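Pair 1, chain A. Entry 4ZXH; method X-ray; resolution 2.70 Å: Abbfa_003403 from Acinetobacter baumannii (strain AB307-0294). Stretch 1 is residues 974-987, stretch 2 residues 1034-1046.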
# COMPACT_ATOMS: atom_id res chain seq x y z
N PRO A 974 5.14 -28.18 -2.13
CA PRO A 974 4.19 -28.18 -1.01
C PRO A 974 4.63 -29.12 0.10
O PRO A 974 5.26 -30.11 -0.21
CB PRO A 974 2.89 -28.66 -1.66
CG PRO A 974 3.34 -29.40 -2.87
CD PRO A 974 4.50 -28.61 -3.38
N ARG A 975 4.33 -28.82 1.36
CA ARG A 975 4.96 -29.56 2.45
C ARG A 975 4.00 -30.38 3.33
O ARG A 975 4.43 -31.28 4.06
CB ARG A 975 5.76 -28.58 3.33
CG ARG A 975 6.87 -27.82 2.54
CD ARG A 975 7.32 -26.53 3.23
NE ARG A 975 6.25 -25.54 3.30
CZ ARG A 975 6.33 -24.39 3.96
NH1 ARG A 975 7.46 -24.08 4.59
NH2 ARG A 975 5.30 -23.55 3.97
N ASP A 976 2.71 -30.10 3.25
CA ASP A 976 1.74 -30.86 4.03
C ASP A 976 0.47 -31.06 3.20
O ASP A 976 0.40 -30.57 2.07
CB ASP A 976 1.49 -30.16 5.38
CG ASP A 976 0.81 -28.81 5.25
OD1 ASP A 976 0.56 -28.36 4.11
OD2 ASP A 976 0.52 -28.19 6.30
N PRO A 977 -0.54 -31.79 3.73
CA PRO A 977 -1.76 -31.97 2.93
C PRO A 977 -2.47 -30.67 2.45
O PRO A 977 -3.05 -30.65 1.37
CB PRO A 977 -2.67 -32.76 3.88
CG PRO A 977 -1.71 -33.61 4.67
CD PRO A 977 -0.49 -32.73 4.87
N ILE A 978 -2.44 -29.61 3.25
CA ILE A 978 -3.08 -28.38 2.84
C ILE A 978 -2.37 -27.77 1.64
O ILE A 978 -2.99 -27.35 0.66
CB ILE A 978 -3.13 -27.36 3.99
CG1 ILE A 978 -4.24 -27.71 4.99
CG2 ILE A 978 -3.29 -25.95 3.45
CD1 ILE A 978 -4.28 -26.78 6.19
N GLU A 979 -1.05 -27.72 1.68
CA GLU A 979 -0.35 -27.12 0.55
C GLU A 979 -0.43 -28.04 -0.68
O GLU A 979 -0.47 -27.54 -1.81
CB GLU A 979 1.10 -26.81 0.93
CG GLU A 979 1.22 -25.81 2.08
CD GLU A 979 2.65 -25.54 2.49
OE1 GLU A 979 3.56 -26.26 2.02
OE2 GLU A 979 2.87 -24.61 3.28
N ILE A 980 -0.50 -29.36 -0.49
CA ILE A 980 -0.70 -30.27 -1.62
C ILE A 980 -2.03 -29.99 -2.34
O ILE A 980 -2.06 -29.88 -3.57
CB ILE A 980 -0.63 -31.75 -1.19
CG1 ILE A 980 0.81 -32.08 -0.78
CG2 ILE A 980 -1.06 -32.65 -2.32
CD1 ILE A 980 1.01 -33.50 -0.27
N GLU A 981 -3.11 -29.82 -1.58
CA GLU A 981 -4.42 -29.54 -2.16
C GLU A 981 -4.47 -28.17 -2.87
O GLU A 981 -5.09 -28.03 -3.92
CB GLU A 981 -5.51 -29.61 -1.10
CG GLU A 981 -6.89 -29.29 -1.63
CD GLU A 981 -7.75 -30.53 -1.88
OE1 GLU A 981 -7.68 -31.48 -1.06
OE2 GLU A 981 -8.50 -30.54 -2.89
N LEU A 982 -3.83 -27.15 -2.30
CA LEU A 982 -3.83 -25.84 -2.95
C LEU A 982 -2.97 -25.85 -4.22
O LEU A 982 -3.34 -25.24 -5.22
CB LEU A 982 -3.33 -24.76 -1.99
CG LEU A 982 -4.21 -24.53 -0.76
CD1 LEU A 982 -3.53 -23.61 0.27
CD2 LEU A 982 -5.58 -23.99 -1.20
N CYS A 983 -1.84 -26.54 -4.20
CA CYS A 983 -0.99 -26.58 -5.38
C CYS A 983 -1.71 -27.25 -6.52
O CYS A 983 -1.83 -26.67 -7.60
CB CYS A 983 0.33 -27.30 -5.12
SG CYS A 983 1.55 -26.29 -4.32
N THR A 984 -2.21 -28.45 -6.28
CA THR A 984 -3.03 -29.13 -7.29
C THR A 984 -4.18 -28.24 -7.79
O THR A 984 -4.49 -28.22 -8.97
CB THR A 984 -3.58 -30.42 -6.74
OG1 THR A 984 -2.48 -31.30 -6.52
CG2 THR A 984 -4.46 -31.06 -7.75
N THR A 985 -4.79 -27.47 -6.90
CA THR A 985 -5.90 -26.64 -7.33
C THR A 985 -5.40 -25.46 -8.18
O THR A 985 -5.95 -25.19 -9.25
CB THR A 985 -6.73 -26.13 -6.16
OG1 THR A 985 -7.30 -27.26 -5.48
CG2 THR A 985 -7.85 -25.36 -6.67
N PHE A 986 -4.35 -24.78 -7.73
CA PHE A 986 -3.72 -23.76 -8.57
C PHE A 986 -3.34 -24.29 -9.94
O PHE A 986 -3.63 -23.63 -10.95
CB PHE A 986 -2.48 -23.19 -7.92
CG PHE A 986 -2.75 -22.09 -6.94
CD1 PHE A 986 -3.86 -22.16 -6.10
CD2 PHE A 986 -1.87 -21.01 -6.83
CE1 PHE A 986 -4.10 -21.15 -5.16
CE2 PHE A 986 -2.10 -20.01 -5.91
CZ PHE A 986 -3.21 -20.07 -5.06
N GLU A 987 -2.70 -25.47 -9.99
CA GLU A 987 -2.19 -26.04 -11.25
C GLU A 987 -3.32 -26.26 -12.23
O GLU A 987 -3.27 -25.87 -13.42
CB GLU A 987 -1.49 -27.38 -11.02
CG GLU A 987 -0.05 -27.26 -10.49
CD GLU A 987 0.57 -28.61 -10.11
OE1 GLU A 987 -0.06 -29.69 -10.30
OE2 GLU A 987 1.71 -28.58 -9.59
N TYR A 1034 -4.13 -13.14 0.48
CA TYR A 1034 -3.28 -14.30 0.61
C TYR A 1034 -3.22 -15.10 -0.71
O TYR A 1034 -3.81 -16.16 -0.83
CB TYR A 1034 -3.78 -15.19 1.76
CG TYR A 1034 -3.89 -14.41 3.05
CD1 TYR A 1034 -2.77 -14.17 3.85
CD2 TYR A 1034 -5.10 -13.87 3.44
CE1 TYR A 1034 -2.87 -13.43 5.02
CE2 TYR A 1034 -5.21 -13.13 4.61
CZ TYR A 1034 -4.08 -12.91 5.39
OH TYR A 1034 -4.15 -12.17 6.55
N SER A 1035 -2.43 -14.63 -1.67
CA SER A 1035 -2.49 -15.17 -3.04
C SER A 1035 -1.38 -16.16 -3.48
O SER A 1035 -1.33 -16.58 -4.64
CB SER A 1035 -2.54 -14.00 -4.02
OG SER A 1035 -1.54 -13.06 -3.70
N THR A 1036 -0.50 -16.52 -2.56
CA THR A 1036 0.38 -17.66 -2.79
C THR A 1036 -0.13 -18.85 -2.02
O THR A 1036 -0.91 -18.68 -1.09
CB THR A 1036 1.81 -17.39 -2.35
OG1 THR A 1036 1.83 -17.32 -0.91
CG2 THR A 1036 2.35 -16.11 -2.99
N VAL A 1037 0.30 -20.06 -2.39
CA VAL A 1037 -0.15 -21.25 -1.67
C VAL A 1037 0.34 -21.21 -0.23
O VAL A 1037 -0.40 -21.56 0.70
CB VAL A 1037 0.34 -22.53 -2.34
CG1 VAL A 1037 0.02 -23.72 -1.46
CG2 VAL A 1037 -0.31 -22.68 -3.69
N GLU A 1038 1.57 -20.73 -0.02
CA GLU A 1038 2.08 -20.67 1.35
C GLU A 1038 1.17 -19.82 2.23
O GLU A 1038 0.73 -20.26 3.30
CB GLU A 1038 3.49 -20.10 1.39
CG GLU A 1038 4.17 -20.35 2.75
CD GLU A 1038 5.13 -19.25 3.14
OE1 GLU A 1038 4.85 -18.07 2.83
OE2 GLU A 1038 6.18 -19.56 3.74
N ARG A 1039 0.91 -18.59 1.77
CA ARG A 1039 0.22 -17.62 2.59
C ARG A 1039 -1.23 -18.03 2.84
O ARG A 1039 -1.74 -17.87 3.95
CB ARG A 1039 0.30 -16.23 1.95
CG ARG A 1039 1.62 -15.56 2.25
CD ARG A 1039 1.93 -14.33 1.39
NE ARG A 1039 0.92 -13.27 1.41
CZ ARG A 1039 0.47 -12.66 2.50
NH1 ARG A 1039 0.89 -13.00 3.71
NH2 ARG A 1039 -0.43 -11.70 2.38
N LEU A 1040 -1.87 -18.57 1.82
CA LEU A 1040 -3.27 -18.97 1.94
C LEU A 1040 -3.35 -20.20 2.82
O LEU A 1040 -4.28 -20.35 3.60
CB LEU A 1040 -3.86 -19.25 0.56
CG LEU A 1040 -5.32 -19.70 0.41
CD1 LEU A 1040 -6.31 -18.67 0.91
CD2 LEU A 1040 -5.55 -19.99 -1.06
N GLY A 1041 -2.34 -21.06 2.70
CA GLY A 1041 -2.25 -22.28 3.49
C GLY A 1041 -2.12 -21.98 4.97
O GLY A 1041 -2.70 -22.69 5.78
N GLU A 1042 -1.37 -20.93 5.34
CA GLU A 1042 -1.26 -20.55 6.75
C GLU A 1042 -2.63 -20.12 7.29
O GLU A 1042 -3.00 -20.47 8.42
CB GLU A 1042 -0.22 -19.43 6.96
CG GLU A 1042 1.20 -19.84 6.59
CD GLU A 1042 2.21 -18.70 6.64
OE1 GLU A 1042 1.83 -17.54 6.91
OE2 GLU A 1042 3.41 -18.97 6.39
N ILE A 1043 -3.38 -19.38 6.48
CA ILE A 1043 -4.71 -18.92 6.83
C ILE A 1043 -5.68 -20.08 7.07
O ILE A 1043 -6.41 -20.10 8.05
CB ILE A 1043 -5.28 -18.01 5.73
CG1 ILE A 1043 -4.58 -16.66 5.77
CG2 ILE A 1043 -6.79 -17.85 5.87
CD1 ILE A 1043 -4.55 -16.06 7.15
N ILE A 1044 -5.68 -21.03 6.15
CA ILE A 1044 -6.53 -22.19 6.26
C ILE A 1044 -6.12 -23.08 7.44
O ILE A 1044 -6.96 -23.65 8.14
CB ILE A 1044 -6.50 -22.99 4.97
CG1 ILE A 1044 -7.18 -22.19 3.86
CG2 ILE A 1044 -7.17 -24.32 5.13
CD1 ILE A 1044 -7.10 -22.87 2.51
N ARG A 1045 -4.81 -23.15 7.67
CA ARG A 1045 -4.22 -23.98 8.73
C ARG A 1045 -4.65 -23.52 10.12
O ARG A 1045 -4.75 -24.34 11.05
CB ARG A 1045 -2.70 -23.95 8.61
CG ARG A 1045 -1.98 -24.93 9.49
CD ARG A 1045 -0.49 -25.01 9.15
NE ARG A 1045 -0.28 -25.55 7.81
CZ ARG A 1045 0.21 -24.86 6.78
NH1 ARG A 1045 0.56 -23.59 6.93
NH2 ARG A 1045 0.37 -25.45 5.61
N GLU A 1046 -4.89 -22.21 10.25
CA GLU A 1046 -5.32 -21.60 11.51
C GLU A 1046 -6.65 -22.15 11.99
O GLU A 1046 -6.90 -22.23 13.19
CB GLU A 1046 -5.44 -20.07 11.38
CG GLU A 1046 -4.14 -19.29 11.47
CD GLU A 1046 -4.32 -17.80 11.16
OE1 GLU A 1046 -5.48 -17.36 10.96
OE2 GLU A 1046 -3.30 -17.08 11.11
O HOH W 1 1.33 -22.73 4.44

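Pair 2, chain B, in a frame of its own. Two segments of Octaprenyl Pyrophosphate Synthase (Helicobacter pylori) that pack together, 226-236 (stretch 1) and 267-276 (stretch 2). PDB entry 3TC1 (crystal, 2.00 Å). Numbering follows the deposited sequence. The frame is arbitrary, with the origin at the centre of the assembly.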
# COMPACT_ATOMS: atom_id res chain seq x y z
N THR B 226 -4.72 22.29 -12.75
CA THR B 226 -4.50 22.96 -11.47
C THR B 226 -5.16 24.34 -11.40
O THR B 226 -5.65 24.85 -12.41
CB THR B 226 -3.00 23.08 -11.18
OG1 THR B 226 -2.35 23.81 -12.23
CG2 THR B 226 -2.36 21.69 -11.10
N LEU B 227 -5.16 24.94 -10.21
CA LEU B 227 -5.79 26.24 -10.01
C LEU B 227 -5.47 27.30 -11.07
O LEU B 227 -6.37 27.95 -11.59
CB LEU B 227 -5.47 26.79 -8.61
CG LEU B 227 -6.32 27.99 -8.18
CD1 LEU B 227 -7.80 27.67 -8.35
CD2 LEU B 227 -6.01 28.36 -6.73
N PRO B 228 -4.18 27.49 -11.41
CA PRO B 228 -3.87 28.49 -12.43
C PRO B 228 -4.68 28.28 -13.72
O PRO B 228 -5.20 29.23 -14.29
CB PRO B 228 -2.37 28.29 -12.67
CG PRO B 228 -1.89 27.84 -11.32
CD PRO B 228 -2.95 26.86 -10.90
N TYR B 229 -4.78 27.03 -14.16
CA TYR B 229 -5.51 26.70 -15.38
C TYR B 229 -7.01 26.89 -15.21
O TYR B 229 -7.70 27.30 -16.14
CB TYR B 229 -5.19 25.25 -15.79
CG TYR B 229 -3.76 25.08 -16.24
CD1 TYR B 229 -3.38 25.35 -17.56
CD2 TYR B 229 -2.76 24.71 -15.33
CE1 TYR B 229 -2.05 25.24 -17.97
CE2 TYR B 229 -1.43 24.60 -15.73
CZ TYR B 229 -1.08 24.87 -17.05
OH TYR B 229 0.23 24.75 -17.45
N LEU B 230 -7.51 26.59 -14.01
CA LEU B 230 -8.93 26.75 -13.72
C LEU B 230 -9.29 28.24 -13.74
O LEU B 230 -10.28 28.64 -14.37
CB LEU B 230 -9.24 26.15 -12.34
CG LEU B 230 -9.16 24.62 -12.33
CD1 LEU B 230 -9.00 24.10 -10.91
CD2 LEU B 230 -10.42 24.06 -12.99
N LEU B 231 -8.50 29.05 -13.05
CA LEU B 231 -8.75 30.49 -13.00
C LEU B 231 -8.60 31.12 -14.39
O LEU B 231 -9.36 32.01 -14.77
CB LEU B 231 -7.80 31.16 -12.01
CG LEU B 231 -7.98 30.76 -10.54
CD1 LEU B 231 -6.94 31.46 -9.67
CD2 LEU B 231 -9.39 31.12 -10.07
N LEU B 232 -7.61 30.66 -15.15
CA LEU B 232 -7.39 31.17 -16.50
C LEU B 232 -8.58 30.84 -17.39
O LEU B 232 -9.11 31.71 -18.08
CB LEU B 232 -6.13 30.55 -17.13
CG LEU B 232 -5.88 30.98 -18.58
CD1 LEU B 232 -5.64 32.50 -18.64
CD2 LEU B 232 -4.67 30.24 -19.15
N TYR B 233 -9.01 29.58 -17.36
CA TYR B 233 -10.14 29.12 -18.16
C TYR B 233 -11.39 29.97 -17.98
O TYR B 233 -12.14 30.21 -18.93
CB TYR B 233 -10.47 27.66 -17.82
CG TYR B 233 -11.59 27.10 -18.66
CD1 TYR B 233 -11.37 26.71 -19.98
CD2 TYR B 233 -12.88 26.99 -18.14
CE1 TYR B 233 -12.40 26.23 -20.77
CE2 TYR B 233 -13.92 26.51 -18.93
CZ TYR B 233 -13.68 26.13 -20.24
OH TYR B 233 -14.70 25.64 -21.01
N GLU B 234 -11.64 30.40 -16.75
CA GLU B 234 -12.80 31.22 -16.42
C GLU B 234 -12.75 32.63 -17.03
O GLU B 234 -13.77 33.32 -17.10
CB GLU B 234 -12.94 31.33 -14.90
CG GLU B 234 -13.50 30.07 -14.24
CD GLU B 234 -13.16 29.98 -12.77
OE1 GLU B 234 -13.12 31.02 -12.08
OE2 GLU B 234 -12.93 28.84 -12.28
N LYS B 235 -11.56 33.06 -17.46
CA LYS B 235 -11.38 34.40 -18.04
C LYS B 235 -11.17 34.40 -19.55
O LYS B 235 -11.35 35.43 -20.21
CB LYS B 235 -10.17 35.10 -17.41
CG LYS B 235 -10.18 35.21 -15.90
CD LYS B 235 -10.97 36.42 -15.43
CE LYS B 235 -10.85 36.58 -13.92
NZ LYS B 235 -9.43 36.71 -13.49
N LEU B 236 -10.78 33.26 -20.11
CA LEU B 236 -10.50 33.15 -21.54
C LEU B 236 -11.73 33.30 -22.43
O LEU B 236 -12.83 32.92 -22.05
CB LEU B 236 -9.85 31.81 -21.86
CG LEU B 236 -8.47 31.50 -21.27
CD1 LEU B 236 -8.07 30.07 -21.64
CD2 LEU B 236 -7.46 32.51 -21.79
N GLY B 267 -3.69 38.17 -15.23
CA GLY B 267 -3.20 38.25 -13.87
C GLY B 267 -3.47 37.01 -13.03
O GLY B 267 -3.81 37.11 -11.85
N ILE B 268 -3.30 35.85 -13.64
CA ILE B 268 -3.56 34.59 -12.96
C ILE B 268 -2.56 34.29 -11.84
O ILE B 268 -2.92 33.70 -10.82
CB ILE B 268 -3.56 33.42 -13.97
CG1 ILE B 268 -4.60 33.69 -15.06
CG2 ILE B 268 -3.86 32.10 -13.26
CD1 ILE B 268 -6.04 33.90 -14.53
N ILE B 269 -1.31 34.70 -12.02
CA ILE B 269 -0.31 34.42 -11.00
C ILE B 269 -0.68 35.08 -9.68
O ILE B 269 -0.66 34.44 -8.62
CB ILE B 269 1.10 34.90 -11.44
CG1 ILE B 269 1.47 34.30 -12.80
CG2 ILE B 269 2.13 34.52 -10.37
CD1 ILE B 269 1.46 32.79 -12.85
N GLU B 270 -1.01 36.37 -9.72
CA GLU B 270 -1.38 37.07 -8.49
C GLU B 270 -2.70 36.53 -7.94
O GLU B 270 -2.87 36.41 -6.73
CB GLU B 270 -1.50 38.58 -8.73
CG GLU B 270 -2.11 39.36 -7.56
CD GLU B 270 -1.17 39.49 -6.36
OE1 GLU B 270 -0.61 38.47 -5.91
OE2 GLU B 270 -1.02 40.63 -5.86
N GLU B 271 -3.63 36.18 -8.83
CA GLU B 271 -4.92 35.66 -8.39
C GLU B 271 -4.74 34.33 -7.65
O GLU B 271 -5.39 34.08 -6.64
CB GLU B 271 -5.87 35.50 -9.58
CG GLU B 271 -7.27 35.01 -9.20
CD GLU B 271 -8.25 34.97 -10.37
OE1 GLU B 271 -7.80 34.79 -11.52
OE2 GLU B 271 -9.47 35.10 -10.14
N THR B 272 -3.84 33.50 -8.17
CA THR B 272 -3.56 32.20 -7.56
C THR B 272 -2.89 32.40 -6.20
O THR B 272 -3.25 31.77 -5.20
CB THR B 272 -2.63 31.35 -8.46
OG1 THR B 272 -3.27 31.10 -9.72
CG2 THR B 272 -2.31 30.01 -7.80
N LEU B 273 -1.91 33.30 -6.18
CA LEU B 273 -1.18 33.59 -4.96
C LEU B 273 -2.10 34.07 -3.85
O LEU B 273 -1.96 33.65 -2.70
CB LEU B 273 -0.10 34.64 -5.25
CG LEU B 273 0.81 35.07 -4.10
CD1 LEU B 273 1.45 33.85 -3.45
CD2 LEU B 273 1.87 36.03 -4.62
N LYS B 274 -3.03 34.95 -4.18
CA LYS B 274 -3.97 35.47 -3.19
C LYS B 274 -4.87 34.38 -2.62
O LYS B 274 -5.25 34.42 -1.45
CB LYS B 274 -4.84 36.57 -3.81
CG LYS B 274 -4.08 37.86 -4.12
CD LYS B 274 -5.03 38.94 -4.63
CE LYS B 274 -4.28 40.23 -4.94
NZ LYS B 274 -3.64 40.81 -3.73
N THR B 275 -5.21 33.38 -3.43
CA THR B 275 -6.05 32.30 -2.94
C THR B 275 -5.29 31.55 -1.84
O THR B 275 -5.87 31.18 -0.83
CB THR B 275 -6.41 31.32 -4.08
OG1 THR B 275 -7.00 32.06 -5.16
CG2 THR B 275 -7.41 30.27 -3.60
N ALA B 276 -3.99 31.37 -2.05
CA ALA B 276 -3.14 30.69 -1.07
C ALA B 276 -2.96 31.52 0.19
O ALA B 276 -2.93 30.98 1.29
CB ALA B 276 -1.77 30.37 -1.69
O HOH W 2 -10.00 33.91 -12.80

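The sharpest difference lies where Phe986(A) of pair 1 matches Lys235(B) of pair 2, and Leu1040(A) matches Glu271(B). In pair 1 this corner is apolar: Phe986(A) lays a ring face against Val1037(A), whose CG2 sits 3.9 Å from the centroid of the ring, while CD2 of Leu1040(A) comes to the ring edge, 4.5 Å from Phe986(A) CE1. In pair 2 the same corner is charged. Lys235(B) NZ donates to Glu271(B) OE1 at 3.2 Å, a salt bridge, and water 2 donates to both Leu231(B) O (2.8 Å) and Glu271(B) OE1 (2.7 Å), tying the charged pair back to the backbone.

The scaffold beneath is nearly identical. Fourteen central residues superpose at 0.5 Å, both pairs of helix axes approach to 9.5 Å, and the helices run at 131° in pair 1 and 121° in pair 2, closer to antiparallel than to parallel.

The rule that carries over is a leucine and a beta-branched residue meeting at the centre. Leu982(A) and Leu231(B) match, both with chi1 m and chi2 t; Val1037(A) and Ile268(B) match with side-chain centres 0.2 Å apart. Leu982(A) sits as a knob among Val1037(A), Leu1040(A), Gly1041(A) and Ile1044(A), its CB 3.5 Å from Val1037(A) CG1. Ile268(B) fills the matching place, its CD1 3.6 Å from Leu232(B) CA and its CG2 3.3 Å from Pro228(B) O.

At the close approach the solutions part. Gly1041(A) leaves its CA open to Leu982(A) CD1 (3.7 Å) and Ile978(A) CG2 (3.8 Å). Its counterpart Thr272(B) fits a side chain against Pro228(B), the match of Glu979(A), and turns its hydroxyl back to its own helix, OG1 donating to Ile268(B) O at 2.8 Å. Nearby, Ile978(A) CD1 packs on Ile1044(A) CG2 at 3.9 Å; the matching Leu227(B) CD2 meets Thr275(B) CG2, also at 3.9 Å.

Pair 1 also has a charged cluster at the start of its first helix. Asp976(A) caps that helix, OD1 accepting from Glu979(A) N at 3.0 Å, and also takes a salt bridge from Arg1045(A), whose NH2 lies 2.8 Å from Asp976(A) OD2. Glu979(A) joins the network through OE2, 2.7 Å from Arg975(A) NH2 and 3.5 Å from Arg1045(A) NH2, both salt bridges. One backbone geometry thus accepts either an aromatic-apolar or a charged pair beside a similar apolar centre.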